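Possible TctC subunit of the Tripartite Tricarboxylate Transport(TTT) Family (Rhodopseudomonas palustris, PDB 6HKE) binds malate as the probable periplasmic substrate-binding subunit of a tripartite tricarboxylate transporter, and so is likely to serve C4-dicarboxylate uptake. Local coordinates at residues D138-A143 against Q185-C190; Y132-T137 against L162-T167; T38-K43 against L263-V268. The protein carries 2 engineered substitutions. All blocks are in the same frame, centred on the assembly; numbering follows the deposited sequence.

Contact 1 of 3, residues D138-A143 against Q185-C190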
ATOM      1  N   ASP A 138     -14.386  11.371 -20.203  1.00 56.68           N
ATOM      2  CA  ASP A 138     -13.269  12.044 -20.931  1.00 59.67           C
ATOM      3  C   ASP A 138     -12.540  13.010 -19.995  1.00 57.62           C
ATOM      4  O   ASP A 138     -11.312  12.883 -19.864  1.00 61.65           O
ATOM      5  CB  ASP A 138     -13.714  12.896 -22.126  1.00 62.29           C
ATOM      6  CG  ASP A 138     -14.710  12.237 -23.056  1.00 63.21           C
ATOM      7  OD1 ASP A 138     -15.188  11.132 -22.717  1.00 69.40           O
ATOM      8  OD2 ASP A 138     -15.017  12.851 -24.097  1.00 63.52           O
ATOM      9  N   ASN A 139     -13.285  13.938 -19.385  1.00 53.75           N
ATOM     10  CA  ASN A 139     -12.743  15.123 -18.663  1.00 55.81           C
ATOM     11  C   ASN A 139     -12.284  14.752 -17.244  1.00 49.54           C
ATOM     12  O   ASN A 139     -11.873  15.664 -16.524  1.00 52.26           O
ATOM     13  CB  ASN A 139     -13.765  16.261 -18.543  1.00 57.84           C
ATOM     14  CG  ASN A 139     -14.485  16.574 -19.836  1.00 61.15           C
ATOM     15  OD1 ASN A 139     -13.973  17.316 -20.672  1.00 58.08           O
ATOM     16  ND2 ASN A 139     -15.687  16.039 -19.988  1.00 61.96           N
ATOM     17  N   LEU A 140     -12.359  13.483 -16.844  1.00 44.86           N
ATOM     18  CA  LEU A 140     -11.998  13.052 -15.468  1.00 43.36           C
ATOM     19  C   LEU A 140     -10.556  12.540 -15.434  1.00 38.91           C
ATOM     20  O   LEU A 140     -10.105  11.910 -16.411  1.00 37.29           O
ATOM     21  CB  LEU A 140     -12.980  11.980 -14.991  1.00 43.77           C
ATOM     22  CG  LEU A 140     -14.426  12.443 -14.836  1.00 45.14           C
ATOM     23  CD1 LEU A 140     -15.206  11.427 -14.030  1.00 45.55           C
ATOM     24  CD2 LEU A 140     -14.521  13.817 -14.183  1.00 45.63           C
ATOM     25  N   ASN A 141      -9.880  12.828 -14.323  1.00 35.80           N
ATOM     26  CA  ASN A 141      -8.500  12.399 -14.000  1.00 34.97           C
ATOM     27  C   ASN A 141      -8.536  11.611 -12.691  1.00 34.69           C
ATOM     28  O   ASN A 141      -8.965  12.173 -11.658  1.00 35.70           O
ATOM     29  CB  ASN A 141      -7.548  13.590 -13.867  1.00 37.86           C
ATOM     30  CG  ASN A 141      -7.426  14.417 -15.129  1.00 37.54           C
ATOM     31  OD1 ASN A 141      -7.431  15.637 -15.063  1.00 40.36           O
ATOM     32  ND2 ASN A 141      -7.320  13.769 -16.274  1.00 36.06           N
ATOM     33  N   VAL A 142      -8.105  10.355 -12.744  1.00 32.31           N
ATOM     34  CA  VAL A 142      -7.942   9.473 -11.558  1.00 31.21           C
ATOM     35  C   VAL A 142      -6.454   9.438 -11.232  1.00 28.02           C
ATOM     36  O   VAL A 142      -5.649   9.209 -12.125  1.00 30.04           O
ATOM     37  CB  VAL A 142      -8.510   8.067 -11.805  1.00 31.54           C
ATOM     38  CG1 VAL A 142      -8.475   7.216 -10.548  1.00 32.42           C
ATOM     39  CG2 VAL A 142      -9.918   8.145 -12.344  1.00 34.40           C
ATOM     40  N   ALA A 143      -6.111   9.695  -9.988  1.00 27.04           N
ATOM     41  CA  ALA A 143      -4.715   9.697  -9.510  1.00 26.98           C
ATOM     42  C   ALA A 143      -4.337   8.278  -9.078  1.00 25.68           C
ATOM     43  O   ALA A 143      -5.156   7.599  -8.433  1.00 25.63           O
ATOM     44  CB  ALA A 143      -4.562  10.704  -8.398  1.00 26.02           C
ATOM     45  N   GLN A 185      -6.733  19.170  -8.414  1.00 38.10           N
ATOM     46  CA  GLN A 185      -6.008  18.993  -9.710  1.00 38.96           C
ATOM     47  C   GLN A 185      -6.384  17.631 -10.296  1.00 34.57           C
ATOM     48  O   GLN A 185      -6.140  17.417 -11.477  1.00 35.53           O
ATOM     49  CB  GLN A 185      -4.478  19.042  -9.567  1.00 45.32           C
ATOM     50  CG  GLN A 185      -3.930  20.232  -8.776  1.00 52.72           C
ATOM     51  CD  GLN A 185      -3.104  21.210  -9.587  1.00 60.86           C
ATOM     52  OE1 GLN A 185      -3.146  21.228 -10.820  1.00 65.33           O
ATOM     53  NE2 GLN A 185      -2.361  22.060  -8.889  1.00 60.50           N
ATOM     54  N   VAL A 186      -6.902  16.728  -9.466  1.00 30.80           N
ATOM     55  CA  VAL A 186      -7.414  15.394  -9.887  1.00 28.08           C
ATOM     56  C   VAL A 186      -8.766  15.161  -9.196  1.00 28.25           C
ATOM     57  O   VAL A 186      -9.066  15.851  -8.200  1.00 29.72           O
ATOM     58  CB  VAL A 186      -6.391  14.278  -9.594  1.00 26.31           C
ATOM     59  CG1 VAL A 186      -5.171  14.385 -10.498  1.00 24.58           C
ATOM     60  CG2 VAL A 186      -5.977  14.256  -8.133  1.00 26.04           C
ATOM     61  N   ASP A 187      -9.555  14.220  -9.716  1.00 28.88           N
ATOM     62  CA  ASP A 187     -10.993  14.047  -9.391  1.00 29.05           C
ATOM     63  C   ASP A 187     -11.158  12.976  -8.317  1.00 29.66           C
ATOM     64  O   ASP A 187     -11.769  13.269  -7.276  1.00 29.16           O
ATOM     65  CB  ASP A 187     -11.776  13.785 -10.670  1.00 31.23           C
ATOM     66  CG  ASP A 187     -11.742  15.031 -11.541  1.00 32.48           C
ATOM     67  OD1 ASP A 187     -12.305  16.048 -11.102  1.00 33.15           O
ATOM     68  OD2 ASP A 187     -11.059  15.006 -12.579  1.00 33.78           O
ATOM     69  N   TYR A 188     -10.611  11.785  -8.527  1.00 29.48           N
ATOM     70  CA  TYR A 188     -10.648  10.754  -7.469  1.00 27.53           C
ATOM     71  C   TYR A 188      -9.401   9.879  -7.496  1.00 27.81           C
ATOM     72  O   TYR A 188      -8.506  10.018  -8.342  1.00 25.94           O
ATOM     73  CB  TYR A 188     -11.953   9.966  -7.532  1.00 26.84           C
ATOM     74  CG  TYR A 188     -12.164   9.068  -8.719  1.00 26.73           C
ATOM     75  CD1 TYR A 188     -12.717   9.564  -9.883  1.00 26.12           C
ATOM     76  CD2 TYR A 188     -11.936   7.702  -8.632  1.00 25.56           C
ATOM     77  CE1 TYR A 188     -13.005   8.733 -10.948  1.00 27.42           C
ATOM     78  CE2 TYR A 188     -12.205   6.861  -9.698  1.00 26.00           C
ATOM     79  CZ  TYR A 188     -12.747   7.379 -10.859  1.00 26.94           C
ATOM     80  OH  TYR A 188     -13.012   6.571 -11.929  1.00 31.04           O
ATOM     81  N   MET A 189      -9.371   8.999  -6.507  1.00 28.88           N
ATOM     82  CA  MET A 189      -8.179   8.265  -6.060  1.00 30.75           C
ATOM     83  C   MET A 189      -8.681   7.158  -5.137  1.00 29.00           C
ATOM     84  O   MET A 189      -9.621   7.427  -4.342  1.00 26.85           O
ATOM     85  CB  MET A 189      -7.299   9.253  -5.297  1.00 36.44           C
ATOM     86  CG  MET A 189      -5.850   8.905  -5.214  1.00 41.87           C
ATOM     87  SD  MET A 189      -5.100  10.282  -4.318  1.00 45.86           S
ATOM     88  CE  MET A 189      -4.924   9.577  -2.686  1.00 45.19           C
ATOM     89  N   CYS A 190      -8.124   5.959  -5.263  1.00 26.19           N
ATOM     90  CA  CYS A 190      -8.249   4.916  -4.223  1.00 27.02           C
ATOM     91  C   CYS A 190      -6.965   4.981  -3.424  1.00 26.69           C
ATOM     92  O   CYS A 190      -5.916   4.950  -4.071  1.00 28.34           O
ATOM     93  CB  CYS A 190      -8.505   3.554  -4.839  1.00 27.39           C
ATOM     94  SG  CYS A 190     -10.062   3.552  -5.758  1.00 29.19           S
TER
HETATM   95  O   HOH W   1      -9.311  16.759 -13.094  1.00 34.45           O
HETATM   96  O   HOH W   2      -6.537   5.551  -7.642  1.00 24.66           O
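V142 and Y188 pair as neighbours on two parallel strands, 141-143 and 188-190, whose axes diverge by 31°. The amide of A143 gives its hydrogen to Y188 O (2.9 Å), and one step earlier D187 N bonds N141 O (2.9 Å). D187 closes this end of the ladder with its side chain as well: OD2 takes the N-H of N141 at 3.0 Å through its anti lone pair, and a water links the same oxygen to N141 OD1. An aspartate is short enough to bond the backbone of the neighbouring strand; an alanine here would probably leave the amide of N141 without its carboxylate acceptor and the guanidinium of R118, which OD1 holds, without its charge partner. On one face of the sheet V142 CG2 lies over the ring of Y188, 3.6 Å from its centroid, a CH-pi contact displaced toward CZ. On the other, the small CB of A143 lets V186 CG2 (3.8 Å) and M189 CG come close. Helix 150-162 packs on the V142 and Y188 side, where N159 bonds Y188 OH; helix 174-182 lies against A143, V186 and M189; and strand 102-118 runs along the far edge of 188-192.

Contact 2 of 3, residues Y132-T137 against L162-T167. Engineered in segment 132-137: E134 (natural residue Lys).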
ATOM      1  N   TYR A 132     -21.871   9.849 -12.948  1.00 43.18           N
ATOM      2  CA  TYR A 132     -21.123  11.091 -13.259  1.00 42.69           C
ATOM      3  C   TYR A 132     -19.791  10.764 -13.932  1.00 43.31           C
ATOM      4  O   TYR A 132     -19.322  11.573 -14.771  1.00 39.59           O
ATOM      5  CB  TYR A 132     -20.876  11.877 -11.977  1.00 40.12           C
ATOM      6  CG  TYR A 132     -20.179  13.197 -12.158  1.00 40.64           C
ATOM      7  CD1 TYR A 132     -18.797  13.292 -12.120  1.00 40.81           C
ATOM      8  CD2 TYR A 132     -20.906  14.363 -12.310  1.00 40.44           C
ATOM      9  CE1 TYR A 132     -18.151  14.513 -12.234  1.00 41.19           C
ATOM     10  CE2 TYR A 132     -20.276  15.592 -12.410  1.00 41.93           C
ATOM     11  CZ  TYR A 132     -18.899  15.665 -12.382  1.00 41.12           C
ATOM     12  OH  TYR A 132     -18.297  16.876 -12.499  1.00 44.28           O
ATOM     13  N   VAL A 133     -19.165   9.649 -13.549  1.00 44.16           N
ATOM     14  CA  VAL A 133     -17.899   9.212 -14.204  1.00 46.78           C
ATOM     15  C   VAL A 133     -18.282   8.615 -15.568  1.00 47.61           C
ATOM     16  O   VAL A 133     -17.635   8.991 -16.553  1.00 52.81           O
ATOM     17  CB  VAL A 133     -17.050   8.272 -13.321  1.00 44.63           C
ATOM     18  CG1 VAL A 133     -15.773   7.835 -14.019  1.00 44.61           C
ATOM     19  CG2 VAL A 133     -16.709   8.910 -11.984  1.00 41.27           C
ATOM     20  N   GLU A 134     -19.356   7.816 -15.627  1.00 49.37           N
ATOM     21  CA  GLU A 134     -19.927   7.252 -16.883  1.00 51.26           C
ATOM     22  C   GLU A 134     -20.189   8.370 -17.906  1.00 52.41           C
ATOM     23  O   GLU A 134     -20.085   8.075 -19.101  1.00 58.30           O
ATOM     24  CB  GLU A 134     -21.204   6.451 -16.603  1.00 54.51           C
ATOM     25  CG  GLU A 134     -20.928   5.030 -16.119  1.00 60.83           C
ATOM     26  CD  GLU A 134     -22.115   4.209 -15.625  1.00 63.24           C
ATOM     27  OE1 GLU A 134     -23.230   4.393 -16.156  1.00 58.87           O
ATOM     28  OE2 GLU A 134     -21.915   3.367 -14.711  1.00 64.88           O
ATOM     29  N   SER A 135     -20.472   9.602 -17.464  1.00 52.75           N
ATOM     30  CA  SER A 135     -20.970  10.729 -18.299  1.00 51.72           C
ATOM     31  C   SER A 135     -19.861  11.726 -18.650  1.00 53.78           C
ATOM     32  O   SER A 135     -19.991  12.411 -19.682  1.00 59.38           O
ATOM     33  CB  SER A 135     -22.100  11.433 -17.596  1.00 52.50           C
ATOM     34  OG  SER A 135     -23.225  10.576 -17.484  1.00 51.93           O
ATOM     35  N   HIS A 136     -18.854  11.880 -17.796  1.00 50.97           N
ATOM     36  CA  HIS A 136     -17.793  12.905 -17.961  1.00 52.28           C
ATOM     37  C   HIS A 136     -16.467  12.194 -18.218  1.00 50.43           C
ATOM     38  O   HIS A 136     -15.433  12.874 -18.177  1.00 47.13           O
ATOM     39  CB  HIS A 136     -17.697  13.807 -16.724  1.00 59.01           C
ATOM     40  CG  HIS A 136     -18.974  14.480 -16.350  1.00 66.94           C
ATOM     41  ND1 HIS A 136     -18.995  15.713 -15.728  1.00 69.36           N
ATOM     42  CD2 HIS A 136     -20.266  14.102 -16.494  1.00 69.65           C
ATOM     43  CE1 HIS A 136     -20.247  16.068 -15.511  1.00 73.12           C
ATOM     44  NE2 HIS A 136     -21.047  15.094 -15.977  1.00 72.44           N
ATOM     45  N   THR A 137     -16.524  10.888 -18.508  1.00 49.94           N
ATOM     46  CA  THR A 137     -15.382   9.939 -18.427  1.00 54.73           C
ATOM     47  C   THR A 137     -14.194  10.443 -19.259  1.00 51.98           C
ATOM     48  O   THR A 137     -13.093   9.974 -18.982  1.00 57.04           O
ATOM     49  CB  THR A 137     -15.800   8.490 -18.749  1.00 56.29           C
ATOM     50  OG1 THR A 137     -14.617   7.691 -18.677  1.00 59.99           O
ATOM     51  CG2 THR A 137     -16.484   8.300 -20.088  1.00 53.53           C
ATOM     52  N   LEU A 162     -17.393  -0.618 -12.224  1.00 36.27           N
ATOM     53  CA  LEU A 162     -18.344   0.443 -12.650  1.00 37.04           C
ATOM     54  C   LEU A 162     -18.349   0.582 -14.176  1.00 38.89           C
ATOM     55  O   LEU A 162     -19.156   1.364 -14.682  1.00 42.55           O
ATOM     56  CB  LEU A 162     -17.945   1.776 -12.009  1.00 36.12           C
ATOM     57  CG  LEU A 162     -18.060   1.881 -10.492  1.00 33.30           C
ATOM     58  CD1 LEU A 162     -17.625   3.262 -10.051  1.00 33.98           C
ATOM     59  CD2 LEU A 162     -19.469   1.604 -10.011  1.00 34.62           C
ATOM     60  N   LYS A 163     -17.463  -0.118 -14.879  1.00 43.03           N
ATOM     61  CA  LYS A 163     -17.434  -0.158 -16.367  1.00 46.71           C
ATOM     62  C   LYS A 163     -17.186   1.254 -16.903  1.00 43.64           C
ATOM     63  O   LYS A 163     -17.822   1.638 -17.883  1.00 48.74           O
ATOM     64  CB  LYS A 163     -18.729  -0.779 -16.905  1.00 50.39           C
ATOM     65  CG  LYS A 163     -19.099  -2.101 -16.241  1.00 51.88           C
ATOM     66  CD  LYS A 163     -20.227  -2.877 -16.901  1.00 52.88           C
ATOM     67  CE  LYS A 163     -20.774  -3.952 -15.987  1.00 53.06           C
ATOM     68  NZ  LYS A 163     -19.677  -4.647 -15.268  1.00 52.37           N
ATOM     69  N   VAL A 164     -16.260   1.974 -16.281  1.00 42.72           N
ATOM     70  CA  VAL A 164     -15.770   3.304 -16.730  1.00 43.75           C
ATOM     71  C   VAL A 164     -14.255   3.202 -16.919  1.00 44.00           C
ATOM     72  O   VAL A 164     -13.616   2.481 -16.148  1.00 43.97           O
ATOM     73  CB  VAL A 164     -16.145   4.398 -15.714  1.00 46.22           C
ATOM     74  CG1 VAL A 164     -17.653   4.463 -15.501  1.00 49.39           C
ATOM     75  CG2 VAL A 164     -15.431   4.214 -14.382  1.00 46.61           C
ATOM     76  N   ASP A 165     -13.711   3.891 -17.916  1.00 44.02           N
ATOM     77  CA  ASP A 165     -12.249   3.956 -18.162  1.00 46.82           C
ATOM     78  C   ASP A 165     -11.836   5.417 -18.313  1.00 42.71           C
ATOM     79  O   ASP A 165     -11.487   5.852 -19.404  1.00 39.95           O
ATOM     80  CB  ASP A 165     -11.834   3.110 -19.369  1.00 50.63           C
ATOM     81  CG  ASP A 165     -10.337   2.837 -19.408  1.00 56.97           C
ATOM     82  OD1 ASP A 165      -9.712   2.767 -18.316  1.00 56.83           O
ATOM     83  OD2 ASP A 165      -9.798   2.697 -20.527  1.00 63.26           O
ATOM     84  N   PRO A 166     -11.847   6.209 -17.216  1.00 39.57           N
ATOM     85  CA  PRO A 166     -11.296   7.565 -17.232  1.00 36.39           C
ATOM     86  C   PRO A 166      -9.768   7.559 -17.359  1.00 34.12           C
ATOM     87  O   PRO A 166      -9.163   6.535 -17.102  1.00 39.47           O
ATOM     88  CB  PRO A 166     -11.687   8.147 -15.865  1.00 38.00           C
ATOM     89  CG  PRO A 166     -11.858   6.930 -14.980  1.00 39.25           C
ATOM     90  CD  PRO A 166     -12.348   5.823 -15.890  1.00 37.93           C
ATOM     91  N   THR A 167      -9.182   8.696 -17.727  1.00 31.66           N
ATOM     92  CA  THR A 167      -7.714   8.925 -17.732  1.00 31.63           C
ATOM     93  C   THR A 167      -7.117   8.660 -16.337  1.00 31.08           C
ATOM     94  O   THR A 167      -7.663   9.184 -15.349  1.00 28.81           O
ATOM     95  CB  THR A 167      -7.379  10.357 -18.158  1.00 30.59           C
ATOM     96  OG1 THR A 167      -8.112  10.581 -19.359  1.00 30.06           O
ATOM     97  CG2 THR A 167      -5.898  10.583 -18.364  1.00 30.52           C
TER
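V133 and V164 meet almost at a right angle, CG1 of V133 against CG2 of V164 at 3.7 Å. With CG1 anti to its backbone N (chi1 180°), V133 also brings this methyl to the ring of P166, 4.1 Å from CG. Branched, rigid valines suit such a place because each offers two methyls close to the backbone. The other branch of V164, CG1, lies 3.4 Å from E134 CG, and these two side chains likewise cross nearly perpendicularly. E134 is engineered, a lysine in the natural protein; its extended chain carries OE2 to 3.4 Å from L162 O, two acceptors that cannot bond. The elements joined here belong to an alpha/beta lobe of a periplasmic binding protein: the C-terminal part of helix 126-136 rests on the loop that leads from helix 150-162 into strand 167-170. K163 starts that loop with a positive phi of 61°, a left-handed conformation that turns the chain out of the helix. T137, its OG1 anti to the backbone N (chi1 178°), sets that hydroxyl by the D165-P166 peptide link, 3.5 Å from P166 N, which has no hydrogen to share. T137 O receives a CA-H...O contact from P166 CA at 3.5 Å. V164 leans on N159 of helix 150-162.

Contact 3 of 3, residues T38-K43 against L263-V268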
ATOM      1  N   THR A  38      10.738   0.927  11.236  1.00 24.68           N
ATOM      2  CA  THR A  38      12.210   0.761  11.101  1.00 26.06           C
ATOM      3  C   THR A  38      12.951   1.531  12.200  1.00 25.87           C
ATOM      4  O   THR A  38      13.968   0.975  12.672  1.00 24.59           O
ATOM      5  CB  THR A  38      12.706   1.113   9.696  1.00 26.29           C
ATOM      6  OG1 THR A  38      12.395   2.482   9.408  1.00 24.45           O
ATOM      7  CG2 THR A  38      12.107   0.167   8.673  1.00 26.92           C
ATOM      8  N   ALA A  39      12.487   2.721  12.608  1.00 24.78           N
ATOM      9  CA  ALA A  39      13.117   3.479  13.725  1.00 26.48           C
ATOM     10  C   ALA A  39      13.124   2.621  14.998  1.00 26.88           C
ATOM     11  O   ALA A  39      14.191   2.532  15.641  1.00 28.86           O
ATOM     12  CB  ALA A  39      12.450   4.812  13.959  1.00 26.35           C
ATOM     13  N   GLU A  40      12.022   1.936  15.318  1.00 25.51           N
ATOM     14  CA  GLU A  40      11.954   1.095  16.545  1.00 26.46           C
ATOM     15  C   GLU A  40      12.820  -0.149  16.353  1.00 25.87           C
ATOM     16  O   GLU A  40      13.423  -0.578  17.338  1.00 27.77           O
ATOM     17  CB  GLU A  40      10.505   0.765  16.903  1.00 27.16           C
ATOM     18  CG  GLU A  40       9.724   1.966  17.431  1.00 31.55           C
ATOM     19  CD  GLU A  40      10.062   2.431  18.843  1.00 35.76           C
ATOM     20  OE1 GLU A  40      11.201   2.207  19.278  1.00 42.74           O
ATOM     21  OE2 GLU A  40       9.175   3.005  19.521  1.00 43.28           O
ATOM     22  N   MET A  41      12.927  -0.665  15.121  1.00 26.34           N
ATOM     23  CA  MET A  41      13.699  -1.894  14.786  1.00 26.11           C
ATOM     24  C   MET A  41      15.171  -1.744  15.209  1.00 26.41           C
ATOM     25  O   MET A  41      15.761  -2.749  15.630  1.00 23.75           O
ATOM     26  CB  MET A  41      13.616  -2.217  13.292  1.00 27.41           C
ATOM     27  CG  MET A  41      12.372  -3.008  12.909  1.00 28.96           C
ATOM     28  SD  MET A  41      12.115  -3.135  11.101  1.00 31.58           S
ATOM     29  CE  MET A  41      13.337  -4.370  10.662  1.00 29.43           C
ATOM     30  N   ALA A  42      15.750  -0.543  15.124  1.00 25.03           N
ATOM     31  CA  ALA A  42      17.165  -0.292  15.475  1.00 25.33           C
ATOM     32  C   ALA A  42      17.479  -0.792  16.898  1.00 25.43           C
ATOM     33  O   ALA A  42      18.609  -1.229  17.114  1.00 26.13           O
ATOM     34  CB  ALA A  42      17.489   1.176  15.298  1.00 26.21           C
ATOM     35  N   LYS A  43      16.515  -0.767  17.822  1.00 27.76           N
ATOM     36  CA  LYS A  43      16.685  -1.206  19.244  1.00 29.22           C
ATOM     37  C   LYS A  43      16.995  -2.704  19.333  1.00 29.29           C
ATOM     38  O   LYS A  43      17.733  -3.099  20.245  1.00 31.18           O
ATOM     39  CB  LYS A  43      15.439  -0.882  20.065  1.00 29.86           C
ATOM     40  CG  LYS A  43      15.163   0.605  20.202  1.00 34.19           C
ATOM     41  CD  LYS A  43      14.036   0.919  21.163  1.00 38.05           C
ATOM     42  CE  LYS A  43      13.690   2.393  21.181  1.00 42.74           C
ATOM     43  NZ  LYS A  43      12.305   2.625  21.659  1.00 45.26           N
ATOM     44  N   LEU A 263       6.645  -3.584  16.477  1.00 21.43           N
ATOM     45  CA  LEU A 263       5.160  -3.626  16.460  1.00 22.41           C
ATOM     46  C   LEU A 263       4.601  -3.606  17.899  1.00 23.80           C
ATOM     47  O   LEU A 263       3.511  -3.072  18.081  1.00 22.46           O
ATOM     48  CB  LEU A 263       4.728  -4.888  15.708  1.00 21.72           C
ATOM     49  CG  LEU A 263       5.008  -4.866  14.211  1.00 20.79           C
ATOM     50  CD1 LEU A 263       4.562  -6.165  13.568  1.00 20.40           C
ATOM     51  CD2 LEU A 263       4.339  -3.664  13.561  1.00 20.57           C
ATOM     52  N   ASP A 264       5.343  -4.130  18.879  1.00 26.49           N
ATOM     53  CA  ASP A 264       4.947  -4.160  20.316  1.00 28.76           C
ATOM     54  C   ASP A 264       5.153  -2.806  20.999  1.00 28.24           C
ATOM     55  O   ASP A 264       4.632  -2.664  22.098  1.00 29.07           O
ATOM     56  CB  ASP A 264       5.768  -5.177  21.109  1.00 30.43           C
ATOM     57  CG  ASP A 264       5.482  -6.601  20.706  1.00 29.74           C
ATOM     58  OD1 ASP A 264       4.348  -6.851  20.214  1.00 29.76           O
ATOM     59  OD2 ASP A 264       6.402  -7.431  20.864  1.00 31.96           O
ATOM     60  N   GLN A 265       5.916  -1.878  20.413  1.00 27.79           N
ATOM     61  CA  GLN A 265       6.144  -0.542  21.020  1.00 28.59           C
ATOM     62  C   GLN A 265       4.826   0.237  21.023  1.00 29.95           C
ATOM     63  O   GLN A 265       4.147   0.266  19.996  1.00 29.10           O
ATOM     64  CB  GLN A 265       7.202   0.260  20.274  1.00 30.66           C
ATOM     65  CG  GLN A 265       8.600  -0.316  20.377  1.00 33.96           C
ATOM     66  CD  GLN A 265       8.895  -0.693  21.803  1.00 35.19           C
ATOM     67  OE1 GLN A 265       8.852  -1.866  22.165  1.00 42.56           O
ATOM     68  NE2 GLN A 265       9.124   0.308  22.631  1.00 36.54           N
ATOM     69  N   SER A 266       4.490   0.839  22.159  1.00 30.27           N
ATOM     70  CA  SER A 266       3.274   1.657  22.345  1.00 32.42           C
ATOM     71  C   SER A 266       3.176   2.700  21.234  1.00 33.27           C
ATOM     72  O   SER A 266       2.066   2.887  20.705  1.00 30.44           O
ATOM     73  CB  SER A 266       3.259   2.326  23.674  1.00 33.39           C
ATOM     74  OG  SER A 266       1.992   2.928  23.866  1.00 36.10           O
ATOM     75  N   ASP A 267       4.299   3.345  20.926  1.00 33.34           N
ATOM     76  CA  ASP A 267       4.397   4.463  19.961  1.00 36.93           C
ATOM     77  C   ASP A 267       3.919   3.984  18.594  1.00 37.43           C
ATOM     78  O   ASP A 267       3.183   4.732  17.926  1.00 40.13           O
ATOM     79  CB  ASP A 267       5.829   4.967  19.831  1.00 42.74           C
ATOM     80  CG  ASP A 267       5.863   6.406  19.374  1.00 50.62           C
ATOM     81  OD1 ASP A 267       5.597   7.272  20.229  1.00 55.94           O
ATOM     82  OD2 ASP A 267       6.097   6.641  18.159  1.00 55.38           O
ATOM     83  N   VAL A 268       4.336   2.780  18.208  1.00 32.07           N
ATOM     84  CA  VAL A 268       4.029   2.163  16.886  1.00 30.80           C
ATOM     85  C   VAL A 268       2.557   1.720  16.861  1.00 29.25           C
ATOM     86  O   VAL A 268       1.895   2.075  15.877  1.00 25.31           O
ATOM     87  CB  VAL A 268       5.027   1.025  16.564  1.00 29.88           C
ATOM     88  CG1 VAL A 268       4.663   0.225  15.328  1.00 28.58           C
ATOM     89  CG2 VAL A 268       6.420   1.591  16.402  1.00 30.19           C
TER
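The carboxylate of E40 lies against Q265 and is tied at OE1 by a salt bridge from K43 NZ, 2.7 Å long and made on the syn lone pair, the side facing the other oxygen. Glutamate and lysine three residues apart on one helix face can meet in this way, the lysine running extended while the glutamate folds back. A bend at chi2 of E40 (-73°) swings CD round from the extended course, and the carboxylate comes to lie beside the aliphatic part of Q265: E40 CD is 3.5 Å from Q265 CG, and OE2 is equally close to Q265 CB. Nearer the backbone the contact is apolar. E40 CG touches V268 CG2 at 3.5 Å, the two side chains running antiparallel alongside each other. Glutamate suits this partly exposed place because its methylenes can pack on a valine while its charged end stays with a lysine at the surface. The same OE2 approaches D267 CB at 3.9 Å, and its distance of 5.0 Å from D267 OD2 sets two like charges near each other, a repulsion that the bridge to K43 may offset; D267 OD2 also has a long, weak ion pair with R271. Q265 occupies the N-cap position of helix 266-274. The contact thus joins helix 29-45 to the turn after helix 249-263 and the first turn of helix 266-274, with E40 also touching A262. Beneath it M41 packs on A258, V259 and A262 of helix 249-263 and on I49 of strand 49-53, while V268 lies against L36 and I37 of helix 29-45.

Contacts 1 and 2 adjoin, their centres 10 Å apart, and their segments alternate along the chain: 132-137, 138-143, 162-167, 185-190. Helix 126-136 is followed, after a short loop, by strand 141-144, which lies between strands 167-170 and 188-192, and the two contacts are joined by V142 N with T167 O, a probable hydrogen bond, and by P166 packing on Y188. Contact 3 lies on the opposite side of the chain's centre, about 36 Å from contact 1 and 43 Å from contact 2, centre to centre. Its segments, 220 residues apart, bracket the others, bringing an early and a late helix together. The malate pocket draws residues from both early and middle parts of the chain, consistent with a two-lobed binding protein.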